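Local atomic coordinates of glucose-binding protein (Thermus thermophilus HB27, PDB entry 2B3F), a protein that binds glucose and galactose, here holding beta-D-galactopyranose, and probably serves as the solute-binding component of a sugar transport system. Residues V123-P128 and A237-G242; L161-N166 and R210-A215; E354-Q359 and A382-V387; M1-F6 and Q290-W295. All blocks are in the same frame, centred on the assembly; numbering follows the deposited sequence.

Contact 1 (V123-P128 and A237-G242); sequences VMWYLP and AFNIMG. Unlike the reference sequence in segment 237-242: Ile240 (reference Val).
The indole of Trp125 lies across Val123 CG1, which sits over one ring face, toward its rim; Trp125 CG, anti to the carbonyl carbon (chi1 -48°), puts the ring there. Its NE1 edge meets Met241 O near the indole plane, donating a hydrogen bond of 2.9 Å, yet the N-H reaches that oxygen from above the carbonyl plane. Tryptophan suits this place because it combines a broad apolar surface with one donor for a buried carbonyl. In the backbone, Trp125 and Asn239 form an antiparallel hydrogen-bonded pair: Trp125 N reaches Asn239 O at 2.9 Å, almost straight (170°), while the return bond, Asn239 N to Trp125 O, is more bent (143°). Met241 N adds a third backbone bond, to Val123 O. On the face of the sheet that carries Met124 and Ile240, Ile240 CD1 lies 3.5 Å from Met124 CB, and Met124, extended to SD and bent beyond it, carries the sulfur obliquely beside the Phe238 ring, 4.6 Å from its centroid, a Met-aromatic contact. Farther along, a water links Leu127 N to Ala237 O. Strands 123-126 and 238-240 are thus the antiparallel inner pair of a four-stranded mixed sheet in this periplasmic binding protein fold.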
loop_
_atom_site.group_PDB
_atom_site.type_symbol
_atom_site.label_atom_id
_atom_site.label_comp_id
_atom_site.label_asym_id
_atom_site.label_seq_id
_atom_site.Cartn_x
_atom_site.Cartn_y
_atom_site.Cartn_z
ATOM N N VAL A 123 7.598 6.230 1.244
ATOM C CA VAL A 123 9.028 5.998 1.308
ATOM C C VAL A 123 9.692 6.358 -0.015
ATOM O O VAL A 123 9.184 6.039 -1.101
ATOM C CB VAL A 123 9.385 4.529 1.685
ATOM C CG1 VAL A 123 10.883 4.398 1.946
ATOM C CG2 VAL A 123 8.560 4.082 2.921
ATOM N N MET A 124 10.843 7.020 0.105
ATOM C CA MET A 124 11.676 7.376 -1.025
ATOM C C MET A 124 12.916 6.492 -0.982
ATOM O O MET A 124 13.629 6.446 0.046
ATOM C CB MET A 124 12.089 8.862 -0.956
ATOM C CG MET A 124 13.010 9.313 -2.106
ATOM S SD MET A 124 13.457 11.066 -1.968
ATOM C CE MET A 124 14.362 11.121 -0.421
ATOM N N TRP A 125 13.163 5.789 -2.086
ATOM C CA TRP A 125 14.271 4.848 -2.240
ATOM C C TRP A 125 15.358 5.454 -3.127
ATOM O O TRP A 125 15.057 6.132 -4.095
ATOM C CB TRP A 125 13.790 3.538 -2.867
ATOM C CG TRP A 125 12.569 3.029 -2.180
ATOM C CD1 TRP A 125 11.278 3.236 -2.550
ATOM C CD2 TRP A 125 12.520 2.258 -0.972
ATOM N NE1 TRP A 125 10.423 2.651 -1.652
ATOM C CE2 TRP A 125 11.155 2.037 -0.675
ATOM C CE3 TRP A 125 13.499 1.735 -0.105
ATOM C CZ2 TRP A 125 10.740 1.334 0.446
ATOM C CZ3 TRP A 125 13.085 1.038 0.996
ATOM C CH2 TRP A 125 11.719 0.835 1.266
ATOM N N TYR A 126 16.609 5.192 -2.776
ATOM C CA TYR A 126 17.747 5.687 -3.529
ATOM C C TYR A 126 18.944 4.797 -3.217
ATOM O O TYR A 126 18.878 3.946 -2.327
ATOM C CB TYR A 126 18.039 7.142 -3.152
ATOM C CG TYR A 126 18.362 7.363 -1.680
ATOM C CD1 TYR A 126 19.669 7.272 -1.215
ATOM C CD2 TYR A 126 17.358 7.653 -0.752
ATOM C CE1 TYR A 126 19.974 7.467 0.130
ATOM C CE2 TYR A 126 17.654 7.854 0.586
ATOM C CZ TYR A 126 18.962 7.758 1.022
ATOM O OH TYR A 126 19.250 7.958 2.357
ATOM N N LEU A 127 20.035 5.010 -3.951
ATOM C CA LEU A 127 21.256 4.227 -3.785
ATOM C C LEU A 127 22.299 5.177 -3.237
ATOM O O LEU A 127 22.680 6.120 -3.935
ATOM C CB LEU A 127 21.727 3.702 -5.139
ATOM C CG LEU A 127 21.389 2.265 -5.540
ATOM C CD1 LEU A 127 19.934 1.910 -5.251
ATOM C CD2 LEU A 127 21.755 2.021 -6.993
ATOM N N PRO A 128 22.734 4.980 -1.978
ATOM C CA PRO A 128 23.752 5.896 -1.448
ATOM C C PRO A 128 25.036 6.040 -2.301
ATOM O O PRO A 128 25.540 7.152 -2.421
ATOM C CB PRO A 128 24.069 5.315 -0.066
ATOM C CG PRO A 128 22.889 4.548 0.317
ATOM C CD PRO A 128 22.302 4.004 -0.971
ATOM N N ALA A 237 17.479 8.551 -9.813
ATOM C CA ALA A 237 18.055 8.755 -8.489
ATOM C C ALA A 237 17.100 8.318 -7.361
ATOM O O ALA A 237 17.543 7.841 -6.298
ATOM C CB ALA A 237 18.433 10.227 -8.314
ATOM N N PHE A 238 15.799 8.502 -7.606
ATOM C CA PHE A 238 14.780 8.331 -6.582
ATOM C C PHE A 238 13.560 7.584 -7.111
ATOM O O PHE A 238 13.256 7.619 -8.297
ATOM C CB PHE A 238 14.312 9.686 -6.069
ATOM C CG PHE A 238 15.433 10.637 -5.732
ATOM C CD1 PHE A 238 16.282 10.380 -4.662
ATOM C CD2 PHE A 238 15.633 11.793 -6.486
ATOM C CE1 PHE A 238 17.316 11.270 -4.346
ATOM C CE2 PHE A 238 16.663 12.668 -6.185
ATOM C CZ PHE A 238 17.499 12.410 -5.116
ATOM N N ASN A 239 12.846 6.940 -6.183
ATOM C CA ASN A 239 11.517 6.375 -6.483
ATOM C C ASN A 239 10.662 6.507 -5.228
ATOM O O ASN A 239 11.153 6.257 -4.144
ATOM C CB ASN A 239 11.635 4.914 -6.893
ATOM C CG ASN A 239 10.311 4.315 -7.348
ATOM O OD1 ASN A 239 9.608 4.876 -8.226
ATOM N ND2 ASN A 239 9.981 3.153 -6.801
ATOM N N ILE A 240 9.401 6.909 -5.386
ATOM C CA ILE A 240 8.468 6.994 -4.239
ATOM C C ILE A 240 7.566 5.765 -4.322
ATOM O O ILE A 240 6.784 5.638 -5.253
ATOM C CB ILE A 240 7.608 8.281 -4.277
ATOM C CG1 ILE A 240 8.478 9.562 -4.302
ATOM C CG2 ILE A 240 6.633 8.318 -3.099
ATOM C CD1 ILE A 240 9.468 9.701 -3.181
ATOM N N MET A 241 7.655 4.843 -3.358
ATOM C CA MET A 241 6.886 3.610 -3.455
ATOM C C MET A 241 6.779 2.957 -2.068
ATOM O O MET A 241 7.640 3.182 -1.204
ATOM C CB MET A 241 7.573 2.676 -4.451
ATOM C CG MET A 241 6.895 1.350 -4.752
ATOM S SD MET A 241 5.146 1.511 -5.117
ATOM C CE MET A 241 5.077 2.719 -6.446
ATOM N N GLY A 242 5.741 2.165 -1.877
ATOM C CA GLY A 242 5.583 1.427 -0.626
ATOM C C GLY A 242 6.724 0.473 -0.369
ATOM O O GLY A 242 7.448 0.083 -1.294
HETATM O O HOH W 1 20.077 6.830 -6.205
#

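Contact 2 (L161-N166 and R210-A215); sequences LALGEN and RVLDCA
In both Leu161 and Leu163, CG stands anti to the backbone N (chi1 179° and -172°), which extends the two side chains from one side of the chain toward segment 210-215, while Ala162 between them faces away. Leu161 puts CD2 against the end of helix 199-212, crossing Val211 obliquely with its CD2 3.6 Å from Val211 CG1, and its CB rests 4.0 Å from Cys214 CB. Leu163 works farther along: its CD2 touches two partners, 3.7 Å from Leu212 CD1 and 3.8 Å from Ala215 CB. Leucine is long enough to reach the helix end and apolar enough for this buried site, its CD2 branch making the contact, and the small Ala215 lets the two backbones come close.

They meet at a single bridge. Leu161 N donates to Cys214 O at 2.9 Å, fairly straight at the hydrogen (162°) but from above the carbonyl plane, and Ala215 CA comes within 3.1 Å of Leu161 O in a C-H...O contact. A type I turn from Leu212 to Ala215, closed by the bond from Ala215 N to Leu212 O, swings the chain off the helix and presents the Cys214 carbonyl. Just beyond, Asn216 OD1 accepts a hydrogen bond from Leu163 N, and Leu172 of helix 166-190 packs on both leucines. Between the two segments one backbone hydrogen bond joins the turn to Leu161, with Asn216 continuing the pairing, and buried methyl groups make up the rest, so the fit probably depends largely on shape.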
loop_
_atom_site.group_PDB
_atom_site.type_symbol
_atom_site.label_atom_id
_atom_site.label_comp_id
_atom_site.label_asym_id
_atom_site.label_seq_id
_atom_site.Cartn_x
_atom_site.Cartn_y
_atom_site.Cartn_z
ATOM N N LEU A 161 13.675 11.056 -11.409
ATOM C CA LEU A 161 12.593 10.342 -10.703
ATOM C C LEU A 161 12.115 9.153 -11.522
ATOM O O LEU A 161 11.744 9.303 -12.688
ATOM C CB LEU A 161 11.430 11.284 -10.399
ATOM C CG LEU A 161 10.229 10.630 -9.687
ATOM C CD1 LEU A 161 10.648 10.118 -8.326
ATOM C CD2 LEU A 161 9.085 11.608 -9.567
ATOM N N ALA A 162 12.144 7.968 -10.908
ATOM C CA ALA A 162 11.580 6.760 -11.490
ATOM C C ALA A 162 10.088 6.740 -11.191
ATOM O O ALA A 162 9.672 7.087 -10.076
ATOM C CB ALA A 162 12.253 5.511 -10.918
ATOM N N LEU A 163 9.302 6.362 -12.186
ATOM C CA LEU A 163 7.852 6.299 -12.072
ATOM C C LEU A 163 7.303 5.239 -13.032
ATOM O O LEU A 163 7.917 4.972 -14.075
ATOM C CB LEU A 163 7.276 7.679 -12.361
ATOM C CG LEU A 163 5.801 7.955 -12.127
ATOM C CD1 LEU A 163 5.431 7.719 -10.684
ATOM C CD2 LEU A 163 5.528 9.378 -12.540
ATOM N N GLY A 164 6.181 4.611 -12.668
ATOM C CA GLY A 164 5.540 3.592 -13.488
ATOM C C GLY A 164 4.099 3.927 -13.867
ATOM O O GLY A 164 3.696 5.102 -13.973
ATOM N N GLU A 165 3.317 2.865 -14.005
ATOM C CA GLU A 165 1.942 2.915 -14.452
ATOM C C GLU A 165 1.021 3.762 -13.553
ATOM O O GLU A 165 1.391 4.192 -12.449
ATOM C CB GLU A 165 1.385 1.492 -14.592
ATOM C CG GLU A 165 1.276 0.710 -13.262
ATOM C CD GLU A 165 0.637 -0.641 -13.434
ATOM O OE1 GLU A 165 -0.486 -0.698 -13.999
ATOM O OE2 GLU A 165 1.233 -1.649 -12.992
ATOM N N ASN A 166 -0.191 3.986 -14.050
ATOM C CA ASN A 166 -1.143 4.890 -13.434
ATOM C C ASN A 166 -1.206 4.799 -11.908
ATOM O O ASN A 166 -1.068 5.823 -11.238
ATOM C CB ASN A 166 -2.534 4.665 -14.037
ATOM C CG ASN A 166 -3.607 5.534 -13.407
ATOM O OD1 ASN A 166 -4.145 5.180 -12.364
ATOM N ND2 ASN A 166 -4.005 6.617 -14.099
ATOM N N ARG A 210 5.103 19.590 -10.966
ATOM C CA ARG A 210 6.525 19.893 -11.037
ATOM C C ARG A 210 7.338 18.625 -10.838
ATOM O O ARG A 210 8.315 18.373 -11.541
ATOM C CB ARG A 210 6.917 20.924 -9.994
ATOM C CG ARG A 210 6.281 22.278 -10.196
ATOM C CD ARG A 210 6.816 23.208 -9.130
ATOM N NE ARG A 210 6.427 24.603 -9.300
ATOM C CZ ARG A 210 7.092 25.482 -10.051
ATOM N NH1 ARG A 210 8.197 25.142 -10.720
ATOM N NH2 ARG A 210 6.651 26.724 -10.121
ATOM N N VAL A 211 6.924 17.810 -9.859
ATOM C CA VAL A 211 7.611 16.570 -9.562
ATOM C C VAL A 211 7.523 15.620 -10.774
ATOM O O VAL A 211 8.489 14.953 -11.138
ATOM C CB VAL A 211 7.016 15.930 -8.278
ATOM C CG1 VAL A 211 7.569 14.531 -8.050
ATOM C CG2 VAL A 211 7.273 16.840 -7.073
ATOM N N LEU A 212 6.363 15.588 -11.409
ATOM C CA LEU A 212 6.131 14.741 -12.587
ATOM C C LEU A 212 7.119 15.080 -13.721
ATOM O O LEU A 212 7.537 14.204 -14.488
ATOM C CB LEU A 212 4.693 14.959 -13.080
ATOM C CG LEU A 212 3.794 13.815 -13.496
ATOM C CD1 LEU A 212 3.858 12.627 -12.531
ATOM C CD2 LEU A 212 2.371 14.348 -13.662
ATOM N N ASP A 213 7.481 16.361 -13.818
ATOM C CA ASP A 213 8.447 16.791 -14.846
ATOM C C ASP A 213 9.865 16.268 -14.605
ATOM O O ASP A 213 10.725 16.459 -15.464
ATOM C CB ASP A 213 8.469 18.326 -14.999
ATOM C CG ASP A 213 7.303 18.859 -15.809
ATOM O OD1 ASP A 213 6.583 18.060 -16.456
ATOM O OD2 ASP A 213 7.100 20.107 -15.808
ATOM N N CYS A 214 10.111 15.596 -13.472
ATOM C CA CYS A 214 11.395 14.929 -13.206
ATOM C C CYS A 214 11.416 13.437 -13.549
ATOM O O CYS A 214 12.452 12.770 -13.383
ATOM C CB CYS A 214 11.760 15.091 -11.736
ATOM S SG CYS A 214 11.777 16.812 -11.175
ATOM N N ALA A 215 10.276 12.925 -14.009
ATOM C CA ALA A 215 10.048 11.499 -14.179
ATOM C C ALA A 215 10.369 11.009 -15.584
ATOM O O ALA A 215 10.382 11.793 -16.548
ATOM C CB ALA A 215 8.589 11.150 -13.827
#

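Contact 3 (E354-Q359 and A382-V387); sequences ESFMSQ and AIADQV
Gln359 turns its CG anti to its own carbonyl carbon and then runs extended, laying the terminal amide across Ile383. NE2 bends back to bond Ser355 O, one turn earlier, at 3.2 Å and nearly straight (164°); the acceptor lies in the amide plane. The same NE2 gives a second bond to a water, which donates in turn to Gln386 OE1. Glutamine suits this partly exposed place: its flat amide can serve water while its CD lies 3.7 Å from Ile383 CD1. An alanine here would probably lose the brace on Ser355 O, the water link and much of the cover over Ile383. Helices 354-370 and 373-387 form an antiparallel helical hairpin; the N-to-C directions of the two segments make 152°, with axes 9.6 Å apart at closest approach. Deeper in, Phe356 CG, anti to the backbone N (chi1 -176°), sends the ring across, where CD1 meets Ile383 CG2, itself anti to its backbone N, at 3.7 Å. The ring edge faces Ala384 N, which the small alanine permits, and Trp190 meets Phe356 edge-to-face. Val387 CG1, anti to its carbonyl carbon, meets the Gln359 amide tip to tip; Ser355 OG, crowded between backbone N and carbonyl carbon, lies 3.5 Å from Val387 CB.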
loop_
_atom_site.group_PDB
_atom_site.type_symbol
_atom_site.label_atom_id
_atom_site.label_comp_id
_atom_site.label_asym_id
_atom_site.label_seq_id
_atom_site.Cartn_x
_atom_site.Cartn_y
_atom_site.Cartn_z
ATOM N N GLU A 354 -13.809 2.081 -2.327
ATOM C CA GLU A 354 -13.466 1.715 -3.705
ATOM C C GLU A 354 -14.186 2.567 -4.763
ATOM O O GLU A 354 -13.640 2.804 -5.842
ATOM C CB GLU A 354 -13.722 0.220 -3.937
ATOM C CG GLU A 354 -12.710 -0.663 -3.168
ATOM C CD GLU A 354 -12.681 -2.127 -3.608
ATOM O OE1 GLU A 354 -13.776 -2.697 -3.826
ATOM O OE2 GLU A 354 -11.547 -2.700 -3.730
ATOM N N SER A 355 -15.394 3.027 -4.448
ATOM C CA SER A 355 -16.164 3.903 -5.345
ATOM C C SER A 355 -15.342 5.132 -5.739
ATOM O O SER A 355 -15.334 5.544 -6.901
ATOM C CB SER A 355 -17.455 4.342 -4.660
ATOM O OG SER A 355 -17.211 5.047 -3.465
ATOM N N PHE A 356 -14.631 5.694 -4.763
ATOM C CA PHE A 356 -13.753 6.822 -5.014
ATOM C C PHE A 356 -12.395 6.356 -5.567
ATOM O O PHE A 356 -11.908 6.901 -6.561
ATOM C CB PHE A 356 -13.542 7.619 -3.726
ATOM C CG PHE A 356 -12.718 8.848 -3.921
ATOM C CD1 PHE A 356 -13.308 10.066 -4.213
ATOM C CD2 PHE A 356 -11.337 8.780 -3.861
ATOM C CE1 PHE A 356 -12.536 11.193 -4.396
ATOM C CE2 PHE A 356 -10.562 9.909 -4.070
ATOM C CZ PHE A 356 -11.173 11.114 -4.359
ATOM N N MET A 357 -11.768 5.373 -4.917
ATOM C CA MET A 357 -10.455 4.861 -5.365
ATOM C C MET A 357 -10.427 4.511 -6.846
ATOM O O MET A 357 -9.469 4.822 -7.557
ATOM C CB MET A 357 -10.037 3.605 -4.599
ATOM C CG MET A 357 -9.832 3.800 -3.115
ATOM S SD MET A 357 -9.668 2.207 -2.245
ATOM C CE MET A 357 -8.180 1.579 -3.017
ATOM N N SER A 358 -11.472 3.828 -7.303
ATOM C CA SER A 358 -11.515 3.337 -8.682
ATOM C C SER A 358 -11.613 4.490 -9.686
ATOM O O SER A 358 -11.165 4.361 -10.812
ATOM C CB SER A 358 -12.684 2.373 -8.871
ATOM O OG SER A 358 -13.922 3.048 -8.664
ATOM N N GLN A 359 -12.165 5.617 -9.272
ATOM C CA GLN A 359 -12.334 6.759 -10.170
ATOM C C GLN A 359 -11.145 7.711 -10.091
ATOM O O GLN A 359 -10.933 8.534 -10.975
ATOM C CB GLN A 359 -13.636 7.458 -9.852
ATOM C CG GLN A 359 -14.833 6.592 -10.201
ATOM C CD GLN A 359 -16.102 7.364 -10.187
ATOM O OE1 GLN A 359 -16.418 8.062 -11.155
ATOM N NE2 GLN A 359 -16.830 7.286 -9.090
ATOM N N ALA A 382 -15.808 16.361 -7.844
ATOM C CA ALA A 382 -17.018 15.852 -8.480
ATOM C C ALA A 382 -17.230 14.368 -8.101
ATOM O O ALA A 382 -18.344 13.939 -7.776
ATOM C CB ALA A 382 -16.931 16.037 -9.993
ATOM N N ILE A 383 -16.167 13.579 -8.143
ATOM C CA ILE A 383 -16.269 12.172 -7.746
ATOM C C ILE A 383 -16.676 12.069 -6.276
ATOM O O ILE A 383 -17.551 11.280 -5.927
ATOM C CB ILE A 383 -14.950 11.436 -7.967
ATOM C CG1 ILE A 383 -14.533 11.506 -9.436
ATOM C CG2 ILE A 383 -15.041 9.975 -7.475
ATOM C CD1 ILE A 383 -15.541 11.037 -10.385
ATOM N N ALA A 384 -16.041 12.871 -5.418
ATOM C CA ALA A 384 -16.360 12.855 -3.989
ATOM C C ALA A 384 -17.850 13.135 -3.784
ATOM O O ALA A 384 -18.542 12.440 -3.025
ATOM C CB ALA A 384 -15.498 13.878 -3.245
ATOM N N ASP A 385 -18.361 14.120 -4.514
ATOM C CA ASP A 385 -19.777 14.475 -4.418
ATOM C C ASP A 385 -20.684 13.352 -4.938
ATOM O O ASP A 385 -21.728 13.072 -4.344
ATOM C CB ASP A 385 -20.056 15.753 -5.203
ATOM C CG ASP A 385 -19.396 16.979 -4.597
ATOM O OD1 ASP A 385 -19.068 16.978 -3.393
ATOM O OD2 ASP A 385 -19.216 17.956 -5.353
ATOM N N GLN A 386 -20.285 12.709 -6.021
ATOM C CA GLN A 386 -21.084 11.647 -6.642
ATOM C C GLN A 386 -21.165 10.404 -5.769
ATOM O O GLN A 386 -22.206 9.737 -5.732
ATOM C CB GLN A 386 -20.523 11.287 -8.020
ATOM C CG GLN A 386 -20.761 12.389 -9.054
ATOM C CD GLN A 386 -19.916 12.259 -10.298
ATOM O OE1 GLN A 386 -19.041 11.402 -10.382
ATOM N NE2 GLN A 386 -20.176 13.114 -11.282
ATOM N N VAL A 387 -20.086 10.089 -5.057
ATOM C CA VAL A 387 -20.076 8.881 -4.227
ATOM C C VAL A 387 -20.454 9.171 -2.783
ATOM O O VAL A 387 -20.600 8.240 -1.969
ATOM C CB VAL A 387 -18.729 8.126 -4.288
ATOM C CG1 VAL A 387 -18.359 7.842 -5.729
ATOM C CG2 VAL A 387 -17.616 8.896 -3.540
HETATM O O HOH W 2 -19.001 8.786 -9.922
#

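Contact 4 (M1-F6 and Q290-W295); sequences MKLEIF and QNAINW
Asn291, Leu3 and Trp295 give up the most surface here. Asn291, with CG anti to its carbonyl carbon (chi1 -70°), aims its side chain at the start of the strand, where its CB lies 3.6 Å from Lys2 O and Met1 CE comes within 4.0 Å of its CG. A compact polar side chain suits this boundary between a backbone carbonyl and an apolar methyl group; an alanine here would probably lose the packing against Met1 and much of the cover near Lys2 O. Leu3 holds CG anti to the backbone N and splits its two methyls: CD1 sits 3.7 Å from Ala292 CA, made approachable by the small alanine, and CD2 lies 4.0 Å from Trp295 CB. Trp295, also with CG anti to the backbone N (chi1 171°), brings a face of its indole to Ile5. There Ile5 CD1 stands over the six-membered ring, 3.6 Å from its centroid and only 6° off the normal, a CH-pi contact. Helix 289-299 thereby packs across strand 2-7, which pairs in parallel with 32-37 and 62-66. Helix 15-27 shares the same core: its Leu17 and Leu20 touch Trp295, and Tyr24 OH bonds Asn291 O.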
loop_
_atom_site.group_PDB
_atom_site.type_symbol
_atom_site.label_atom_id
_atom_site.label_comp_id
_atom_site.label_asym_id
_atom_site.label_seq_id
_atom_site.Cartn_x
_atom_site.Cartn_y
_atom_site.Cartn_z
ATOM N N MET A 1 -10.203 -32.023 0.543
ATOM C CA MET A 1 -9.764 -30.901 1.416
ATOM C C MET A 1 -9.042 -29.861 0.575
ATOM O O MET A 1 -7.990 -30.138 -0.017
ATOM C CB MET A 1 -8.844 -31.412 2.518
ATOM C CG MET A 1 -9.566 -32.094 3.645
ATOM S SD MET A 1 -9.874 -30.969 5.011
ATOM C CE MET A 1 -11.421 -30.289 4.494
ATOM N N LYS A 2 -9.639 -28.677 0.508
ATOM C CA LYS A 2 -9.116 -27.587 -0.309
ATOM C C LYS A 2 -9.170 -26.257 0.422
ATOM O O LYS A 2 -9.918 -26.073 1.392
ATOM C CB LYS A 2 -9.903 -27.488 -1.607
ATOM C CG LYS A 2 -9.787 -28.730 -2.474
ATOM C CD LYS A 2 -10.600 -28.617 -3.725
ATOM C CE LYS A 2 -10.507 -29.911 -4.545
ATOM N NZ LYS A 2 -11.475 -30.942 -4.032
ATOM N N LEU A 3 -8.338 -25.329 -0.050
ATOM C CA LEU A 3 -8.365 -23.948 0.409
ATOM C C LEU A 3 -7.926 -23.067 -0.754
ATOM O O LEU A 3 -6.830 -23.227 -1.263
ATOM C CB LEU A 3 -7.433 -23.729 1.582
ATOM C CG LEU A 3 -7.290 -22.253 1.995
ATOM C CD1 LEU A 3 -8.555 -21.711 2.652
ATOM C CD2 LEU A 3 -6.080 -22.080 2.901
ATOM N N GLU A 4 -8.799 -22.148 -1.144
ATOM C CA GLU A 4 -8.537 -21.243 -2.263
ATOM C C GLU A 4 -8.279 -19.836 -1.707
ATOM O O GLU A 4 -9.177 -19.203 -1.172
ATOM C CB GLU A 4 -9.709 -21.220 -3.228
ATOM C CG GLU A 4 -9.439 -20.351 -4.440
ATOM C CD GLU A 4 -10.618 -20.244 -5.360
ATOM O OE1 GLU A 4 -11.768 -20.253 -4.870
ATOM O OE2 GLU A 4 -10.395 -20.113 -6.585
ATOM N N ILE A 5 -7.046 -19.378 -1.879
ATOM C CA ILE A 5 -6.582 -18.092 -1.359
ATOM C C ILE A 5 -6.444 -17.147 -2.541
ATOM O O ILE A 5 -5.665 -17.418 -3.445
ATOM C CB ILE A 5 -5.208 -18.202 -0.711
ATOM C CG1 ILE A 5 -5.223 -19.182 0.486
ATOM C CG2 ILE A 5 -4.738 -16.840 -0.227
ATOM C CD1 ILE A 5 -3.860 -19.589 0.933
ATOM N N PHE A 6 -7.174 -16.041 -2.482
ATOM C CA PHE A 6 -7.231 -15.061 -3.566
ATOM C C PHE A 6 -6.391 -13.840 -3.168
ATOM O O PHE A 6 -6.522 -13.304 -2.072
ATOM C CB PHE A 6 -8.696 -14.710 -3.818
ATOM C CG PHE A 6 -8.949 -13.825 -5.024
ATOM C CD1 PHE A 6 -9.495 -14.362 -6.184
ATOM C CD2 PHE A 6 -8.717 -12.454 -4.966
ATOM C CE1 PHE A 6 -9.760 -13.550 -7.303
ATOM C CE2 PHE A 6 -9.007 -11.640 -6.082
ATOM C CZ PHE A 6 -9.524 -12.207 -7.235
ATOM N N GLN A 290 -14.017 -24.007 7.193
ATOM C CA GLN A 290 -13.089 -24.299 8.291
ATOM C C GLN A 290 -11.625 -24.122 7.899
ATOM O O GLN A 290 -10.822 -23.614 8.672
ATOM C CB GLN A 290 -13.302 -25.707 8.861
ATOM C CG GLN A 290 -12.493 -25.958 10.127
ATOM C CD GLN A 290 -12.833 -24.984 11.254
ATOM O OE1 GLN A 290 -14.011 -24.709 11.517
ATOM N NE2 GLN A 290 -11.799 -24.458 11.926
ATOM N N ASN A 291 -11.276 -24.568 6.699
ATOM C CA ASN A 291 -9.897 -24.432 6.237
ATOM C C ASN A 291 -9.535 -22.945 6.141
ATOM O O ASN A 291 -8.413 -22.550 6.458
ATOM C CB ASN A 291 -9.697 -25.133 4.897
ATOM C CG ASN A 291 -9.757 -26.661 5.009
ATOM O OD1 ASN A 291 -10.022 -27.369 4.028
ATOM N ND2 ASN A 291 -9.488 -27.165 6.198
ATOM N N ALA A 292 -10.514 -22.130 5.747
ATOM C CA ALA A 292 -10.318 -20.658 5.674
ATOM C C ALA A 292 -10.111 -20.063 7.060
ATOM O O ALA A 292 -9.216 -19.249 7.288
ATOM C CB ALA A 292 -11.509 -20.002 4.983
ATOM N N ILE A 293 -10.923 -20.505 8.018
ATOM C CA ILE A 293 -10.776 -20.060 9.413
ATOM C C ILE A 293 -9.386 -20.400 9.945
ATOM O O ILE A 293 -8.741 -19.595 10.604
ATOM C CB ILE A 293 -11.887 -20.666 10.320
ATOM C CG1 ILE A 293 -13.242 -20.032 9.981
ATOM C CG2 ILE A 293 -11.540 -20.459 11.788
ATOM C CD1 ILE A 293 -14.445 -20.740 10.557
ATOM N N ASN A 294 -8.895 -21.601 9.646
ATOM C CA ASN A 294 -7.553 -21.963 10.070
ATOM C C ASN A 294 -6.460 -21.124 9.386
ATOM O O ASN A 294 -5.412 -20.833 9.959
ATOM C CB ASN A 294 -7.341 -23.464 9.878
ATOM C CG ASN A 294 -8.166 -24.292 10.880
ATOM O OD1 ASN A 294 -8.523 -23.785 11.944
ATOM N ND2 ASN A 294 -8.465 -25.553 10.538
ATOM N N TRP A 295 -6.725 -20.696 8.155
ATOM C CA TRP A 295 -5.820 -19.759 7.499
ATOM C C TRP A 295 -5.806 -18.424 8.256
ATOM O O TRP A 295 -4.748 -17.867 8.516
ATOM C CB TRP A 295 -6.224 -19.583 6.021
ATOM C CG TRP A 295 -5.500 -18.490 5.286
ATOM C CD1 TRP A 295 -5.994 -17.267 4.978
ATOM C CD2 TRP A 295 -4.159 -18.521 4.774
ATOM N NE1 TRP A 295 -5.061 -16.533 4.297
ATOM C CE2 TRP A 295 -3.920 -17.268 4.165
ATOM C CE3 TRP A 295 -3.145 -19.481 4.758
ATOM C CZ2 TRP A 295 -2.713 -16.958 3.539
ATOM C CZ3 TRP A 295 -1.940 -19.167 4.168
ATOM C CH2 TRP A 295 -1.738 -17.913 3.543
#

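Overall arrangement
Contacts 1 and 2 are neighbours, with centres 12 Å apart: strands 238-240 and 161-162 lie side by side in one sheet, and Phe238 O probably accepts a hydrogen bond from Ala162 N at 2.9 Å. Contact 4 belongs to the other, larger sheet, on the opposite side of the chain's centre, about 37 Å from contact 1 between centres. The side chain of Met241 in contact 1 is about 6 Å from the bound GAL (beta-D-galactopyranose). The side chain of Ile5 in contact 4 is about 12 Å from the bound GAL, and the side chain of Leu163 in contact 2 is about 13 Å from the bound GAL. Contact 3 joins helices late in the chain, away from the sugar site, and its nearest atoms come within about 7 Å of contact 2.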